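Local coordinates for enoyl-[acyl-carrier-protein] reductase [FMN] (Thermotoga maritima, PDB 5GVJ) that probably catalyses the NADH-dependent reduction of enoyl-[acyl-carrier-protein] in fatty-acid synthesis, using FMN as its cofactor, at residues M192-V197 and G278-L283. The protein carries 1 engineered substitution. Residues are numbered along the deposited sequence; the frame is centred on the assembly and turned at random.
Sequences MGTRFV and GQSAGL. With NA (sodium ion), chain C.
The peptide group that carries G278 N presents its N-H edge-on to T194 OG1, 3.2 Å from that nitrogen and almost straight at 177°. This is a worked example of how a TIM barrel builds a flavin site: helix 193-197, short and directly after strand 189-191, meets the short 3-10 segment 279-283 from the loop ahead of helix 290-309. G193, T194 and S280 all bind FMN, though none is bound here; as in related FMN barrels, the helix start probably faces the phosphate.

T194 does the work with both branches. With chi1 at -64°, OG1 sits beside the backbone N and meets the glycine amide, while CG2, anti to that N, packs 4.2 Å from A281 CB. Between the two, T194 CB lies 3.7 Å from S280 OG. Were T194 an alanine, G278 N would probably lose its acceptor and a gap would be likely to open beside A281, where CG2 now packs.

A single water joins the two segments a second time: it accepts a hydrogen bond from R195 N at 2.9 Å, giving this amide of the first helical turn its acceptor, and hydrogen-bonds with S280 OG at 3.2 Å. The carbonyl oxygens of I212, V213, A215 and I284 bind the same sodium ion as A281 O, which lies 2.3 Å from the metal.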
ATOM      1  N   MET A 192       4.701   9.377   9.841  1.00 17.20           N
ATOM      2  CA  MET A 192       5.817   8.459   9.569  1.00 16.43           C
ATOM      3  C   MET A 192       6.380   7.946  10.887  1.00 20.35           C
ATOM      4  O   MET A 192       7.459   8.379  11.304  1.00 19.89           O
ATOM      5  CB  MET A 192       6.914   9.148   8.748  1.00 18.50           C
ATOM      6  CG  MET A 192       6.482   9.807   7.458  1.00 19.67           C
ATOM      7  SD  MET A 192       7.989  10.274   6.572  1.00 24.97           S
ATOM      8  CE  MET A 192       7.335  11.256   5.236  1.00 21.57           C
ATOM      9  N   GLY A 193       5.679   7.011  11.518  1.00 15.49           N
ATOM     10  CA  GLY A 193       6.095   6.569  12.838  1.00 16.39           C
ATOM     11  C   GLY A 193       7.487   5.962  12.881  1.00 19.23           C
ATOM     12  O   GLY A 193       8.353   6.429  13.635  1.00 16.03           O
ATOM     13  N   THR A 194       7.723   4.939  12.055  1.00 15.73           N
ATOM     14  CA  THR A 194       9.001   4.234  12.120  1.00 16.57           C
ATOM     15  C   THR A 194      10.157   5.146  11.715  1.00 17.18           C
ATOM     16  O   THR A 194      11.222   5.117  12.346  1.00 17.14           O
ATOM     17  CB  THR A 194       8.948   2.967  11.255  1.00 18.55           C
ATOM     18  OG1 THR A 194       7.966   2.066  11.795  1.00 18.58           O
ATOM     19  CG2 THR A 194      10.301   2.262  11.233  1.00 14.93           C
ATOM     20  N   ARG A 195       9.946   6.011  10.715  1.00 14.68           N
ATOM     21  CA  ARG A 195      11.013   6.906  10.273  1.00 13.12           C
ATOM     22  C   ARG A 195      11.492   7.820  11.403  1.00 16.05           C
ATOM     23  O   ARG A 195      12.699   8.068  11.543  1.00 15.59           O
ATOM     24  CB  ARG A 195      10.538   7.733   9.074  1.00 13.95           C
ATOM     25  CG  ARG A 195      11.529   8.801   8.595  1.00 14.69           C
ATOM     26  CD  ARG A 195      12.797   8.188   7.967  1.00 14.59           C
ATOM     27  NE  ARG A 195      13.879   7.991   8.934  1.00 15.59           N
ATOM     28  CZ  ARG A 195      15.127   7.641   8.612  1.00 18.61           C
ATOM     29  NH1 ARG A 195      15.465   7.410   7.335  1.00 13.74           N
ATOM     30  NH2 ARG A 195      16.041   7.502   9.574  1.00 14.49           N
ATOM     31  N   PHE A 196      10.572   8.338  12.224  1.00 13.71           N
ATOM     32  CA  PHE A 196      11.027   9.229  13.291  1.00 15.80           C
ATOM     33  C   PHE A 196      11.490   8.486  14.543  1.00 17.27           C
ATOM     34  O   PHE A 196      12.277   9.047  15.316  1.00 18.40           O
ATOM     35  CB  PHE A 196       9.935  10.249  13.639  1.00 12.85           C
ATOM     36  CG  PHE A 196       9.811  11.356  12.622  1.00 15.66           C
ATOM     37  CD1 PHE A 196      10.804  12.316  12.500  1.00 15.68           C
ATOM     38  CD2 PHE A 196       8.719  11.414  11.759  1.00 21.19           C
ATOM     39  CE1 PHE A 196      10.707  13.337  11.559  1.00 14.95           C
ATOM     40  CE2 PHE A 196       8.612  12.425  10.797  1.00 19.70           C
ATOM     41  CZ  PHE A 196       9.602  13.385  10.695  1.00 19.48           C
ATOM     42  N   VAL A 197      11.009   7.265  14.788  1.00 17.42           N
ATOM     43  CA  VAL A 197      11.635   6.426  15.814  1.00 17.03           C
ATOM     44  C   VAL A 197      13.100   6.191  15.473  1.00 18.26           C
ATOM     45  O   VAL A 197      13.969   6.157  16.360  1.00 16.69           O
ATOM     46  CB  VAL A 197      10.881   5.093  15.965  1.00 17.36           C
ATOM     47  CG1 VAL A 197      11.717   4.100  16.770  1.00 18.01           C
ATOM     48  CG2 VAL A 197       9.522   5.315  16.619  1.00 18.26           C
ATOM     49  N   GLY A 278       6.882  -0.909  11.333  1.00 20.68           N
ATOM     50  CA  GLY A 278       6.168  -1.168  10.104  1.00 18.89           C
ATOM     51  C   GLY A 278       7.084  -1.630   8.991  1.00 17.98           C
ATOM     52  O   GLY A 278       8.305  -1.687   9.130  1.00 16.58           O
ATOM     53  N   GLN A 279       6.460  -1.965   7.856  1.00 15.95           N
ATOM     54  CA  GLN A 279       7.226  -2.430   6.711  1.00 16.58           C
ATOM     55  C   GLN A 279       8.149  -1.349   6.180  1.00 16.12           C
ATOM     56  O   GLN A 279       9.140  -1.668   5.514  1.00 15.51           O
ATOM     57  CB  GLN A 279       6.273  -2.924   5.600  1.00 15.06           C
ATOM     58  CG  GLN A 279       5.505  -4.187   5.988  1.00 18.07           C
ATOM     59  CD  GLN A 279       4.648  -4.728   4.852  1.00 19.14           C
ATOM     60  OE1 GLN A 279       4.563  -4.123   3.786  1.00 17.66           O
ATOM     61  NE2 GLN A 279       4.010  -5.878   5.078  1.00 19.43           N
ATOM     62  N   SER A 280       7.869  -0.078   6.484  1.00 16.22           N
ATOM     63  CA  SER A 280       8.779   0.967   6.031  1.00 17.26           C
ATOM     64  C   SER A 280      10.160   0.869   6.670  1.00 13.38           C
ATOM     65  O   SER A 280      11.059   1.595   6.243  1.00 15.38           O
ATOM     66  CB  SER A 280       8.200   2.359   6.302  1.00 17.51           C
ATOM     67  OG  SER A 280       8.211   2.638   7.681  1.00 18.36           O
ATOM     68  N   ALA A 281      10.364  -0.003   7.663  1.00 14.95           N
ATOM     69  CA  ALA A 281      11.728  -0.196   8.163  1.00 15.06           C
ATOM     70  C   ALA A 281      12.666  -0.648   7.049  1.00 16.61           C
ATOM     71  O   ALA A 281      13.844  -0.281   7.042  1.00 15.17           O
ATOM     72  CB  ALA A 281      11.747  -1.199   9.322  1.00 16.58           C
ATOM     73  N   GLY A 282      12.155  -1.392   6.065  1.00 14.82           N
ATOM     74  CA  GLY A 282      12.998  -1.803   4.954  1.00 14.51           C
ATOM     75  C   GLY A 282      13.445  -0.670   4.056  1.00 17.05           C
ATOM     76  O   GLY A 282      14.338  -0.869   3.226  1.00 17.03           O
ATOM     77  N   LEU A 283      12.843   0.506   4.198  1.00 14.74           N
ATOM     78  CA  LEU A 283      13.244   1.694   3.467  1.00 15.98           C
ATOM     79  C   LEU A 283      14.214   2.556   4.261  1.00 18.48           C
ATOM     80  O   LEU A 283      14.673   3.587   3.759  1.00 22.10           O
ATOM     81  CB  LEU A 283      12.010   2.523   3.110  1.00 15.47           C
ATOM     82  CG  LEU A 283      10.939   1.815   2.296  1.00 18.66           C
ATOM     83  CD1 LEU A 283       9.677   2.679   2.236  1.00 16.71           C
ATOM     84  CD2 LEU A 283      11.498   1.518   0.911  1.00 17.39           C
TER
HETATM   85 NA    NA C 401      16.026  -1.023   7.469  1.00 20.40          NA
HETATM   86  O   HOH W   1       7.920   5.618   8.694  1.00 18.56           O
HETATM   87  O   HOH W   2      16.859  -1.421   5.148  1.00 17.64           O